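Local coordinates for protein aldehyde dehydrogenase (Trypanosoma brucei, PDB 5MYP) that probably oxidises aldehydes to carboxylic acids with NAD+ as cofactor, as a glycosomal member of the aldehyde dehydrogenase family, at residues 81-84 against 85-89; 445-448 against 449-453; 36-39 against 40-43; 45-48 against 49-53; 69-72 against 73-77. All coordinates share one frame; numbering follows the deposited sequence. Where two conformers were deposited one is given.

Interaction 1 of 5, residues 81-84 against 85-89; sequences RNEV and WHLIE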
loop_
_atom_site.group_PDB
_atom_site.type_symbol
_atom_site.label_atom_id
_atom_site.label_comp_id
_atom_site.label_asym_id
_atom_site.label_seq_id
_atom_site.Cartn_x
_atom_site.Cartn_y
_atom_site.Cartn_z
ATOM N N ARG A 81 -1.775 16.232 20.424
ATOM C CA ARG A 81 -2.764 17.318 20.457
ATOM C C ARG A 81 -2.962 17.929 19.072
ATOM O O ARG A 81 -4.098 18.105 18.624
ATOM C CB ARG A 81 -2.348 18.407 21.453
ATOM C CG ARG A 81 -3.426 19.437 21.725
ATOM C CD ARG A 81 -2.910 20.551 22.607
ATOM N NE ARG A 81 -2.080 21.486 21.847
ATOM C CZ ARG A 81 -1.328 22.452 22.379
ATOM N NH1 ARG A 81 -1.263 22.630 23.700
ATOM N NH2 ARG A 81 -0.621 23.247 21.577
ATOM N N ASN A 82 -1.856 18.227 18.394
ATOM C CA ASN A 82 -1.898 18.779 17.036
ATOM C C ASN A 82 -2.538 17.816 16.036
ATOM O O ASN A 82 -3.258 18.252 15.140
ATOM C CB ASN A 82 -0.492 19.165 16.557
ATOM C CG ASN A 82 0.116 20.305 17.366
ATOM O OD1 ASN A 82 -0.591 21.082 18.011
ATOM N ND2 ASN A 82 1.439 20.399 17.339
ATOM N N GLU A 83 -2.277 16.518 16.196
ATOM C CA GLU A 83 -2.876 15.487 15.334
ATOM C C GLU A 83 -4.398 15.449 15.472
ATOM O O GLU A 83 -5.103 15.392 14.466
ATOM C CB GLU A 83 -2.296 14.103 15.654
ATOM C CG GLU A 83 -2.675 13.002 14.666
ATOM C CD GLU A 83 -1.983 13.120 13.319
ATOM O OE1 GLU A 83 -1.018 13.906 13.177
ATOM O OE2 GLU A 83 -2.397 12.401 12.387
ATOM N N VAL A 84 -4.901 15.486 16.704
ATOM C CA VAL A 84 -6.352 15.483 16.930
ATOM C C VAL A 84 -6.990 16.730 16.322
ATOM O O VAL A 84 -7.999 16.626 15.616
ATOM C CB VAL A 84 -6.755 15.409 18.422
ATOM C CG1 VAL A 84 -8.279 15.469 18.548
ATOM C CG2 VAL A 84 -6.249 14.135 19.077
ATOM N N TRP A 85 -6.409 17.896 16.597
ATOM C CA TRP A 85 -6.933 19.163 16.057
ATOM C C TRP A 85 -6.951 19.146 14.529
ATOM O O TRP A 85 -7.948 19.540 13.919
ATOM C CB TRP A 85 -6.104 20.376 16.502
ATOM C CG TRP A 85 -6.104 20.734 17.949
ATOM C CD1 TRP A 85 -6.758 20.103 18.967
ATOM C CD2 TRP A 85 -5.358 21.805 18.557
ATOM N NE1 TRP A 85 -6.497 20.736 20.165
ATOM C CE2 TRP A 85 -5.636 21.777 19.942
ATOM C CE3 TRP A 85 -4.487 22.791 18.061
ATOM C CZ2 TRP A 85 -5.072 22.695 20.841
ATOM C CZ3 TRP A 85 -3.930 23.708 18.956
ATOM C CH2 TRP A 85 -4.226 23.649 20.330
ATOM N N HIS A 86 -5.856 18.674 13.922
ATOM C CA HIS A 86 -5.773 18.511 12.472
ATOM C C HIS A 86 -6.914 17.639 11.941
ATOM O O HIS A 86 -7.616 18.036 11.015
ATOM C CB HIS A 86 -4.420 17.899 12.078
ATOM C CG HIS A 86 -4.274 17.626 10.613
ATOM N ND1 HIS A 86 -3.462 18.380 9.795
ATOM C CD2 HIS A 86 -4.843 16.686 9.818
ATOM C CE1 HIS A 86 -3.539 17.919 8.558
ATOM N NE2 HIS A 86 -4.370 16.892 8.547
ATOM N N LEU A 87 -7.086 16.458 12.530
ATOM C CA LEU A 87 -8.078 15.491 12.044
ATOM C C LEU A 87 -9.520 15.983 12.200
ATOM O O LEU A 87 -10.327 15.795 11.291
ATOM C CB LEU A 87 -7.884 14.113 12.706
ATOM C CG LEU A 87 -6.610 13.368 12.265
ATOM C CD1 LEU A 87 -6.382 12.141 13.131
ATOM C CD2 LEU A 87 -6.655 12.982 10.790
ATOM N N ILE A 88 -9.831 16.630 13.326
ATOM C CA ILE A 88 -11.165 17.218 13.533
ATOM C C ILE A 88 -11.412 18.363 12.540
ATOM O O ILE A 88 -12.441 18.380 11.861
ATOM C CB ILE A 88 -11.376 17.710 14.989
ATOM C CG1 ILE A 88 -11.382 16.520 15.954
ATOM C CG2 ILE A 88 -12.690 18.488 15.121
ATOM C CD1 ILE A 88 -11.257 16.898 17.418
ATOM N N GLU A 89 -10.462 19.297 12.460
ATOM C CA GLU A 89 -10.570 20.466 11.568
ATOM C C GLU A 89 -10.774 20.108 10.099
ATOM O O GLU A 89 -11.569 20.752 9.415
ATOM C CB GLU A 89 -9.315 21.346 11.662
ATOM C CG GLU A 89 -9.214 22.203 12.918
ATOM C CD GLU A 89 -7.831 22.807 13.105
ATOM O OE1 GLU A 89 -7.073 22.910 12.109
ATOM O OE2 GLU A 89 -7.499 23.181 14.251
#

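Interaction 2 of 5, residues 445-448 against 449-453; sequences HGRY and SFETF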
loop_
_atom_site.group_PDB
_atom_site.type_symbol
_atom_site.label_atom_id
_atom_site.label_comp_id
_atom_site.label_asym_id
_atom_site.label_seq_id
_atom_site.Cartn_x
_atom_site.Cartn_y
_atom_site.Cartn_z
ATOM N N HIS A 445 -0.018 10.041 9.266
ATOM C CA HIS A 445 -0.018 11.427 9.803
ATOM C C HIS A 445 -1.017 12.251 8.999
ATOM O O HIS A 445 -0.910 12.330 7.770
ATOM C CB HIS A 445 1.351 12.141 9.817
ATOM C CG HIS A 445 2.355 11.526 10.740
ATOM N ND1 HIS A 445 3.500 12.185 11.140
ATOM C CD2 HIS A 445 2.384 10.320 11.354
ATOM C CE1 HIS A 445 4.193 11.406 11.955
ATOM N NE2 HIS A 445 3.535 10.270 12.102
ATOM N N GLY A 446 -2.002 12.822 9.693
ATOM C CA GLY A 446 -2.946 13.786 9.110
ATOM C C GLY A 446 -3.770 13.215 7.974
ATOM O O GLY A 446 -4.372 12.147 8.113
ATOM N N ARG A 447 -3.772 13.919 6.843
ATOM C CA ARG A 447 -4.414 13.453 5.602
ATOM C C ARG A 447 -3.974 12.043 5.184
ATOM O O ARG A 447 -4.770 11.273 4.651
ATOM C CB ARG A 447 -4.105 14.416 4.452
ATOM C CG ARG A 447 -4.877 14.148 3.166
ATOM C CD ARG A 447 -4.327 14.959 2.005
ATOM N NE ARG A 447 -4.825 16.335 2.006
ATOM C CZ ARG A 447 -5.985 16.748 1.485
ATOM N NH1 ARG A 447 -6.842 15.898 0.918
ATOM N NH2 ARG A 447 -6.301 18.042 1.553
ATOM N N TYR A 448 -2.704 11.725 5.415
ATOM C CA TYR A 448 -2.122 10.457 4.965
ATOM C C TYR A 448 -2.550 9.293 5.857
ATOM O O TYR A 448 -2.631 8.159 5.386
ATOM C CB TYR A 448 -0.598 10.588 4.853
ATOM C CG TYR A 448 -0.240 11.761 3.970
ATOM C CD1 TYR A 448 -0.398 11.678 2.588
ATOM C CD2 TYR A 448 0.194 12.971 4.511
ATOM C CE1 TYR A 448 -0.099 12.757 1.764
ATOM C CE2 TYR A 448 0.493 14.052 3.696
ATOM C CZ TYR A 448 0.345 13.938 2.321
ATOM O OH TYR A 448 0.635 15.000 1.496
ATOM N N SER A 449 -2.844 9.576 7.126
ATOM C CA SER A 449 -3.537 8.610 7.987
ATOM C C SER A 449 -4.933 8.336 7.441
ATOM O O SER A 449 -5.327 7.183 7.283
ATOM C CB SER A 449 -3.655 9.108 9.424
ATOM O OG SER A 449 -2.407 9.114 10.083
ATOM N N PHE A 450 -5.677 9.402 7.141
ATOM C CA PHE A 450 -7.024 9.241 6.606
ATOM C C PHE A 450 -7.005 8.380 5.339
ATOM O O PHE A 450 -7.802 7.450 5.209
ATOM C CB PHE A 450 -7.696 10.590 6.323
ATOM C CG PHE A 450 -9.093 10.448 5.800
ATOM C CD1 PHE A 450 -9.326 10.312 4.433
ATOM C CD2 PHE A 450 -10.171 10.393 6.671
ATOM C CE1 PHE A 450 -10.611 10.148 3.940
ATOM C CE2 PHE A 450 -11.463 10.231 6.187
ATOM C CZ PHE A 450 -11.681 10.106 4.820
ATOM N N GLU A 451 -6.084 8.684 4.426
ATOM C CA GLU A 451 -5.950 7.928 3.179
ATOM C C GLU A 451 -5.538 6.473 3.423
ATOM O O GLU A 451 -6.133 5.565 2.850
ATOM C CB GLU A 451 -4.968 8.616 2.228
ATOM C CG GLU A 451 -5.515 9.913 1.653
ATOM C CD GLU A 451 -4.490 10.694 0.844
ATOM O OE1 GLU A 451 -3.326 10.251 0.719
ATOM O OE2 GLU A 451 -4.862 11.759 0.322
ATOM N N THR A 452 -4.550 6.264 4.291
ATOM C CA THR A 452 -4.069 4.914 4.626
ATOM C C THR A 452 -5.165 4.023 5.218
ATOM O O THR A 452 -5.238 2.844 4.884
ATOM C CB THR A 452 -2.857 4.982 5.580
ATOM O OG1 THR A 452 -1.759 5.553 4.875
ATOM C CG2 THR A 452 -2.439 3.598 6.096
ATOM N N PHE A 453 -6.017 4.592 6.070
ATOM C CA PHE A 453 -7.089 3.833 6.724
ATOM C C PHE A 453 -8.453 3.919 6.011
ATOM O O PHE A 453 -9.481 3.597 6.607
ATOM C CB PHE A 453 -7.188 4.266 8.193
ATOM C CG PHE A 453 -5.914 4.055 8.975
ATOM C CD1 PHE A 453 -5.357 2.785 9.093
ATOM C CD2 PHE A 453 -5.273 5.118 9.597
ATOM C CE1 PHE A 453 -4.186 2.583 9.808
ATOM C CE2 PHE A 453 -4.102 4.923 10.317
ATOM C CZ PHE A 453 -3.557 3.653 10.425
HETATM O O HOH W 1 -7.003 13.193 0.795
#

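Interaction 3 of 5, residues 36-39 against 40-43; sequences LKKR and KQVL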
loop_
_atom_site.group_PDB
_atom_site.type_symbol
_atom_site.label_atom_id
_atom_site.label_comp_id
_atom_site.label_asym_id
_atom_site.label_seq_id
_atom_site.Cartn_x
_atom_site.Cartn_y
_atom_site.Cartn_z
ATOM N N LEU A 36 -20.035 11.208 10.693
ATOM C CA LEU A 36 -18.984 12.177 11.053
ATOM C C LEU A 36 -19.149 12.737 12.472
ATOM O O LEU A 36 -18.157 12.966 13.162
ATOM C CB LEU A 36 -18.921 13.326 10.034
ATOM C CG LEU A 36 -18.019 13.122 8.805
ATOM C CD1 LEU A 36 -18.078 11.719 8.216
ATOM C CD2 LEU A 36 -18.333 14.154 7.732
ATOM N N LYS A 37 -20.399 12.921 12.898
ATOM C CA LYS A 37 -20.704 13.342 14.269
ATOM C C LYS A 37 -20.089 12.395 15.306
ATOM O O LYS A 37 -19.486 12.851 16.280
ATOM C CB LYS A 37 -22.222 13.440 14.494
ATOM C CG LYS A 37 -22.625 14.139 15.797
ATOM C CD LYS A 37 -23.861 13.546 16.480
ATOM C CE LYS A 37 -25.060 13.393 15.557
ATOM N NZ LYS A 37 -25.344 14.610 14.743
ATOM N N LYS A 38 -20.243 11.088 15.089
ATOM C CA LYS A 38 -19.661 10.075 15.970
ATOM C C LYS A 38 -18.127 10.107 15.948
ATOM O O LYS A 38 -17.488 9.990 16.992
ATOM C CB LYS A 38 -20.162 8.681 15.575
ATOM C CG LYS A 38 -21.676 8.524 15.566
ATOM C CD LYS A 38 -22.242 8.437 16.974
ATOM C CE LYS A 38 -23.557 7.673 16.992
ATOM N NZ LYS A 38 -23.988 7.337 18.375
ATOM N N ARG A 39 -17.547 10.272 14.759
ATOM C CA ARG A 39 -16.084 10.312 14.604
ATOM C C ARG A 39 -15.471 11.514 15.318
ATOM O O ARG A 39 -14.456 11.373 15.997
ATOM C CB ARG A 39 -15.680 10.344 13.128
ATOM C CG ARG A 39 -16.082 9.121 12.328
ATOM C CD ARG A 39 -15.512 9.186 10.925
ATOM N NE ARG A 39 -16.341 8.493 9.937
ATOM C CZ ARG A 39 -16.071 8.438 8.633
ATOM N NH1 ARG A 39 -14.974 9.007 8.134
ATOM N NH2 ARG A 39 -16.897 7.794 7.817
ATOM N N LYS A 40 -16.094 12.683 15.168
ATOM C CA LYS A 40 -15.661 13.893 15.879
ATOM C C LYS A 40 -15.811 13.762 17.393
ATOM O O LYS A 40 -14.932 14.211 18.126
ATOM C CB LYS A 40 -16.412 15.132 15.376
ATOM C CG LYS A 40 -16.033 15.526 13.955
ATOM C CD LYS A 40 -16.809 16.755 13.494
ATOM C CE LYS A 40 -16.730 16.898 11.983
ATOM N NZ LYS A 40 -17.417 18.111 11.462
ATOM N N GLN A 41 -16.902 13.144 17.855
ATOM C CA GLN A 41 -17.086 12.855 19.292
ATOM C C GLN A 41 -15.932 12.012 19.855
ATOM O O GLN A 41 -15.386 12.334 20.912
ATOM C CB GLN A 41 -18.422 12.145 19.562
ATOM C CG GLN A 41 -19.636 13.058 19.578
ATOM C CD GLN A 41 -20.968 12.317 19.687
ATOM O OE1 GLN A 41 -22.030 12.945 19.675
ATOM N NE2 GLN A 41 -20.924 10.984 19.783
ATOM N N VAL A 42 -15.562 10.954 19.132
ATOM C CA VAL A 42 -14.476 10.060 19.556
ATOM C C VAL A 42 -13.120 10.773 19.557
ATOM O O VAL A 42 -12.335 10.614 20.498
ATOM C CB VAL A 42 -14.411 8.787 18.675
ATOM C CG1 VAL A 42 -13.152 7.976 18.935
ATOM C CG2 VAL A 42 -15.636 7.921 18.908
ATOM N N LEU A 43 -12.849 11.545 18.505
ATOM C CA LEU A 43 -11.609 12.321 18.426
ATOM C C LEU A 43 -11.515 13.359 19.538
ATOM O O LEU A 43 -10.473 13.475 20.176
ATOM C CB LEU A 43 -11.457 12.984 17.054
ATOM C CG LEU A 43 -11.215 12.022 15.880
ATOM C CD1 LEU A 43 -11.246 12.811 14.583
ATOM C CD2 LEU A 43 -9.900 11.252 16.016
HETATM O O HOH W 2 -19.026 8.771 19.331
#

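Interaction 4 of 5, residues 45-48 against 49-53; sequences SLLN and LVEEN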
loop_
_atom_site.group_PDB
_atom_site.type_symbol
_atom_site.label_atom_id
_atom_site.label_comp_id
_atom_site.label_asym_id
_atom_site.label_seq_id
_atom_site.Cartn_x
_atom_site.Cartn_y
_atom_site.Cartn_z
ATOM N N SER A 45 -13.014 13.198 22.425
ATOM C CA SER A 45 -12.835 12.413 23.661
ATOM C C SER A 45 -11.395 11.939 23.842
ATOM O O SER A 45 -10.890 11.916 24.964
ATOM C CB SER A 45 -13.774 11.204 23.685
ATOM O OG SER A 45 -15.120 11.596 23.491
ATOM N N LEU A 46 -10.737 11.560 22.747
ATOM C CA LEU A 46 -9.309 11.202 22.782
ATOM C C LEU A 46 -8.410 12.421 23.043
ATOM O O LEU A 46 -7.379 12.294 23.696
ATOM C CB LEU A 46 -8.884 10.458 21.510
ATOM C CG LEU A 46 -9.410 9.025 21.420
ATOM C CD1 LEU A 46 -9.185 8.429 20.039
ATOM C CD2 LEU A 46 -8.790 8.134 22.487
ATOM N N LEU A 47 -8.801 13.595 22.548
ATOM C CA LEU A 47 -8.142 14.847 22.942
ATOM C C LEU A 47 -8.254 15.053 24.453
ATOM O O LEU A 47 -7.255 15.361 25.115
ATOM C CB LEU A 47 -8.731 16.053 22.201
ATOM C CG LEU A 47 -8.184 17.448 22.517
ATOM C CD1 LEU A 47 -6.686 17.512 22.316
ATOM C CD2 LEU A 47 -8.881 18.479 21.644
ATOM N N ASN A 48 -9.460 14.855 24.990
ATOM C CA ASN A 48 -9.684 14.931 26.442
ATOM C C ASN A 48 -8.851 13.893 27.202
ATOM O O ASN A 48 -8.294 14.206 28.253
ATOM C CB ASN A 48 -11.173 14.776 26.797
ATOM C CG ASN A 48 -12.046 15.896 26.239
ATOM O OD1 ASN A 48 -13.271 15.749 26.145
ATOM N ND2 ASN A 48 -11.431 17.014 25.867
ATOM N N LEU A 49 -8.758 12.672 26.669
ATOM C CA LEU A 49 -7.888 11.625 27.242
ATOM C C LEU A 49 -6.455 12.127 27.437
ATOM O O LEU A 49 -5.872 11.955 28.508
ATOM C CB LEU A 49 -7.886 10.364 26.361
ATOM C CG LEU A 49 -6.837 9.270 26.615
ATOM C CD1 LEU A 49 -7.021 8.643 27.979
ATOM C CD2 LEU A 49 -6.904 8.193 25.546
ATOM N N VAL A 50 -5.904 12.754 26.401
ATOM C CA VAL A 50 -4.527 13.250 26.441
ATOM C C VAL A 50 -4.410 14.469 27.362
ATOM O O VAL A 50 -3.552 14.492 28.245
ATOM C CB VAL A 50 -3.996 13.571 25.026
ATOM C CG1 VAL A 50 -2.607 14.210 25.092
ATOM C CG2 VAL A 50 -3.951 12.295 24.175
ATOM N N GLU A 51 -5.275 15.462 27.158
ATOM C CA GLU A 51 -5.191 16.733 27.898
ATOM C C GLU A 51 -5.507 16.612 29.393
ATOM O O GLU A 51 -4.796 17.185 30.218
ATOM C CB GLU A 51 -6.091 17.795 27.261
ATOM C CG GLU A 51 -5.606 18.267 25.902
ATOM C CD GLU A 51 -6.393 19.458 25.374
ATOM O OE1 GLU A 51 -7.602 19.578 25.674
ATOM O OE2 GLU A 51 -5.802 20.282 24.648
ATOM N N GLU A 52 -6.558 15.871 29.738
ATOM C CA GLU A 52 -6.944 15.692 31.148
ATOM C C GLU A 52 -5.946 14.853 31.943
ATOM O O GLU A 52 -5.873 14.989 33.163
ATOM C CB GLU A 52 -8.338 15.058 31.271
ATOM C CG GLU A 52 -9.458 15.925 30.724
ATOM C CD GLU A 52 -10.819 15.254 30.765
ATOM O OE1 GLU A 52 -10.982 14.194 31.409
ATOM O OE2 GLU A 52 -11.744 15.802 30.139
ATOM N N ASN A 53 -5.182 13.996 31.260
ATOM C CA ASN A 53 -4.251 13.080 31.922
ATOM C C ASN A 53 -2.778 13.286 31.526
ATOM O O ASN A 53 -1.963 12.374 31.684
ATOM C CB ASN A 53 -4.695 11.640 31.652
ATOM C CG ASN A 53 -6.151 11.407 32.017
ATOM O OD1 ASN A 53 -6.484 11.253 33.187
ATOM N ND2 ASN A 53 -7.025 11.391 31.017
#

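Interaction 5 of 5, residues 69-72 against 73-77; sequences RDET and VVMEI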
loop_
_atom_site.group_PDB
_atom_site.type_symbol
_atom_site.label_atom_id
_atom_site.label_comp_id
_atom_site.label_asym_id
_atom_site.label_seq_id
_atom_site.Cartn_x
_atom_site.Cartn_y
_atom_site.Cartn_z
ATOM N N ARG A 69 9.735 15.081 31.737
ATOM C CA ARG A 69 8.384 15.560 31.403
ATOM C C ARG A 69 8.346 16.469 30.172
ATOM O O ARG A 69 7.510 16.296 29.286
ATOM C CB ARG A 69 7.782 16.304 32.599
ATOM C CG ARG A 69 6.567 17.151 32.264
ATOM C CD ARG A 69 6.067 17.893 33.484
ATOM N NE ARG A 69 5.105 18.924 33.107
ATOM C CZ ARG A 69 3.786 18.753 33.006
ATOM N NH1 ARG A 69 3.216 17.577 33.263
ATOM N NH2 ARG A 69 3.022 19.783 32.651
ATOM N N ASP A 70 9.240 17.451 30.153
ATOM C CA ASP A 70 9.343 18.407 29.045
ATOM C C ASP A 70 9.713 17.740 27.718
ATOM O O ASP A 70 9.214 18.145 26.668
ATOM C CB ASP A 70 10.364 19.509 29.372
ATOM C CG ASP A 70 9.933 20.393 30.544
ATOM O OD1 ASP A 70 8.786 20.271 31.025
ATOM O OD2 ASP A 70 10.762 21.209 30.989
ATOM N N GLU A 71 10.579 16.726 27.767
ATOM C CA GLU A 71 10.918 15.946 26.569
ATOM C C GLU A 71 9.683 15.198 26.056
ATOM O O GLU A 71 9.411 15.192 24.856
ATOM C CB GLU A 71 12.059 14.962 26.849
ATOM C CG GLU A 71 12.733 14.433 25.589
ATOM C CD GLU A 71 13.990 13.624 25.875
ATOM O OE1 GLU A 71 14.862 14.109 26.626
ATOM O OE2 GLU A 71 14.115 12.502 25.342
ATOM N N THR A 72 8.938 14.589 26.974
ATOM C CA THR A 72 7.693 13.891 26.638
ATOM C C THR A 72 6.621 14.838 26.092
ATOM O O THR A 72 5.886 14.471 25.170
ATOM C CB THR A 72 7.144 13.124 27.859
ATOM O OG1 THR A 72 8.126 12.179 28.295
ATOM C CG2 THR A 72 5.846 12.380 27.522
ATOM N N VAL A 73 6.536 16.043 26.651
ATOM C CA VAL A 73 5.605 17.059 26.143
ATOM C C VAL A 73 5.930 17.426 24.688
ATOM O O VAL A 73 5.036 17.459 23.841
ATOM C CB VAL A 73 5.575 18.317 27.055
ATOM C CG1 VAL A 73 4.847 19.481 26.391
ATOM C CG2 VAL A 73 4.919 17.983 28.391
ATOM N N VAL A 74 7.206 17.683 24.412
ATOM C CA VAL A 74 7.668 18.056 23.068
ATOM C C VAL A 74 7.502 16.904 22.065
ATOM O O VAL A 74 7.052 17.127 20.941
ATOM C CB VAL A 74 9.146 18.543 23.099
ATOM C CG1 VAL A 74 9.740 18.687 21.698
ATOM C CG2 VAL A 74 9.251 19.867 23.846
ATOM N N MET A 75 7.852 15.688 22.478
ATOM C CA MET A 75 7.921 14.539 21.563
ATOM C C MET A 75 6.614 13.754 21.410
ATOM O O MET A 75 6.405 13.131 20.368
ATOM C CB MET A 75 9.039 13.580 21.998
ATOM C CG MET A 75 10.441 14.185 22.000
ATOM S SD MET A 75 10.997 14.827 20.409
ATOM C CE MET A 75 11.006 13.342 19.413
ATOM N N GLU A 76 5.751 13.770 22.429
ATOM C CA GLU A 76 4.531 12.948 22.426
ATOM C C GLU A 76 3.235 13.735 22.627
ATOM O O GLU A 76 2.333 13.632 21.800
ATOM C CB GLU A 76 4.641 11.821 23.456
ATOM C CG GLU A 76 5.795 10.867 23.182
ATOM C CD GLU A 76 5.682 9.547 23.926
ATOM O OE1 GLU A 76 4.817 8.718 23.570
ATOM O OE2 GLU A 76 6.468 9.352 24.869
ATOM N N ILE A 77 3.153 14.531 23.695
ATOM C CA ILE A 77 1.891 15.180 24.077
ATOM C C ILE A 77 1.460 16.223 23.044
ATOM O O ILE A 77 0.335 16.173 22.551
ATOM C CB ILE A 77 1.964 15.842 25.480
ATOM C CG1 ILE A 77 2.337 14.819 26.573
ATOM C CG2 ILE A 77 0.647 16.542 25.825
ATOM C CD1 ILE A 77 1.354 13.675 26.757
#

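Interaction 1 of 5, residues 81-84 against 85-89
Two turns in the middle of the long α-helix 69-95 put R81 and W85 on one flank, V84 and I88 on another. R81 and W85 run side by side in the same direction. The guanidinium plane is tilted only 5° from the indole plane, lying over it, and NE comes to 3.4 Å from CZ2 of the ring. Farther back, CG of R81 rests 3.4 Å above the indole plane near its rim, while the carbonyl O of R81 looks onto a face of the same ring. The bend of the arginine at chi3 (77°) turns its end across the six-membered ring, so CH2 of W85 lies over one face of the guanidinium. NH1 also makes a weak hydrogen bond to L488 O of the second subunit. On the buried side, the carboxylate of E83 bonds the backbone N of G446 and Q136 NE2, and H86 is hydrogen-bonded to Y94. Helix 36-52 packs against V84 and I88, helix 132-143 against L87. The backbone follows the regular i to i+4 pattern, with I88 N to V84 O at 2.9 Å. Beside that bond the two side chains press closely, V84 CG1 to I88 CD1 at 3.5 Å.

Interaction 2 of 5, residues 445-448 against 449-453
H445 and S449 are joined by a short bond: the backbone N of H445 donates to S449 OG at 2.7 Å. S449 reaches back because its OG sits beside its own backbone N, chi1 -71°, facing the residues before the helix. At the next turn Y448 O receives T452 N at 2.9 Å from above the carbonyl plane, 38° out of it. T452 OG1 bonds A443 O and also lies 2.8 Å from that same Y448 O. R447 and E451 form no direct salt bridge, NH1 to OE2 being 4.6 Å; a water fills the gap, accepting from R447 NH1 at 2.7 Å in the guanidinium plane and donating to E451 OE2 at 2.6 Å. The carboxylate of E451 is also turned almost perpendicular to the Y448 ring, 88° between planes, with OE1 3.8 Å from CD1. These contacts span the start and body of the short helix 447-452, with G446 as its N-cap residue and a positive phi there that suits glycine. Just outside, E93 of helix 69-95 makes a salt bridge with R447 NH2, and the Y448 side chain packs on R456 of the second subunit. H445 lies about 6 Å, side chain to side chain, from E223, a predicted active-site residue.

Interaction 3 of 5, residues 36-39 against 40-43
K38 and Q41 share a water on the outer face of helix 36-52. The water donates to K38 O at 3.1 Å and accepts from Q41 NE2 at 3.0 Å, so this carbonyl takes two bonds: the water's and the helical one from V42 N at 3.0 Å. The amide of Q41 can reach the water because its chain is extended beyond CG (chi2 173°) and runs back along the first turn. On the way it lies alongside K37, with OE1 of Q41 3.7 Å from CD of K37, so the aliphatic part of that lysine borders the amide. The other carbonyls of the turn each accept an i+4 backbone N-H; the one from K40 N to L36 O, 2.9 Å, is nearly straight at 170°. R39 is buried, and its guanidinium is held by main-chain carbonyls: NH2 by R34 O, NH1 by A143 O, and NE weakly by N33 O. L36 CD1 lies over the centre of the guanidinium, 3.9 Å above its plane. K40 NZ makes a salt bridge with D92. This first part of the α-helix lies far from the predicted active-site residues. L36, R39 and L43 pack on helix 69-95, while V42 and L43 face L142 and L139 of helix 132-143.

Interaction 4 of 5, residues 45-48 against 49-53
L46 and L49 lie side by side and point the same way, their CD2 methyls 3.6 Å apart. L49 is turned with CG anti to its nitrogen, chi1 168°, L46 with CG beside its own, and the two branches converge. L47 and E51 instead slant across one another: the CD1 methyl of L47 sits 3.6 Å from the carboxylate carbon CD of E51. N48 and E52 also pass at a slant. Their amide and carboxylate planes are only 13° apart, and OE2 of E52 comes to 3.5 Å from CB of N48, while OE1 bonds to the hydroxyl of Y170. This is the last part of the amphipathic α-helix 36-52. Its buried face presents L46 and L49 to L167 of helix 157-170, with L46 and V50 also against helix 132-143; L47 reaches helix 69-95 at V84 and W85. E51 touches R81 of that helix and K490 of the second subunit. N53 folds its amide back, and ND2 donates to L49 O at 2.8 Å, with the acceptor in the amide plane, as well as bonding the same Y170 hydroxyl. The backbone N of N53 makes only weak bonds, to L49 O and V50 O, each 3.5 Å long.

Interaction 5 of 5, residues 69-72 against 73-77
T72 O is gripped by two backbone donors, E76 N at 2.8 Å and I77 N at 3.1 Å. The second approaches in the carbonyl plane, the first tilted 32° from it. The doubled acceptance marks a π-type turn at 73-77 in helix 69-95, where an i+5 bond joins the usual i+4 one. The preceding bonds are ordinary i+4 ones, V73 N bonding R69 O at 2.8 Å and M75 N bonding E71 O at 2.9 Å. E76 departs from helical phi, at -124°, within the wider turn. T72 and E76 slant past each other with little contact, and the acid's strongest bonds lie outside the turn: OE1 takes the N-H groups of L131 and L132, and OE2 forms a salt bridge with R67.

The second subunit meets the start of this helix, which thus belongs to the dimer interface: D70 OD2 bonds S482 OG, E71 OE1 bonds Y477 OH, and R69 NH2 bonds N486 OD1, all on that chain, while R69, V73 and I77 pack on its L489. Within its own chain R69 has D55 in a salt bridge, E71 OE2 accepts from N254 N, and T72 is buried against C58 and I61 of helix 54-65. CG2 of V73, beside the backbone N because CG1 is anti to it (chi1 168°), comes to 3.2 Å from R69 O.

Interactions 1 and 5 occupy one helix, 69-95, and interactions 3 and 4 another, 36-52, their centres about 17 Å and 14 Å apart. The two helices pack together: V84 CG1 lies 3.7 Å from L47 CB, joining interactions 1 and 4, and I88 CG1 lies 3.7 Å from L43 CB, joining 1 and 3. Interaction 4 reaches interaction 5 through V50 and I77. Interaction 2 meets interaction 1 through E83, H86 and L87, whose CD2 packs 3.6 Å from G446 O. Interaction 2 also comes nearest to E223, H445 being about 6 Å away between side chains, while M75 of interaction 5 is about 10 Å from C259, against about 11 Å for H445.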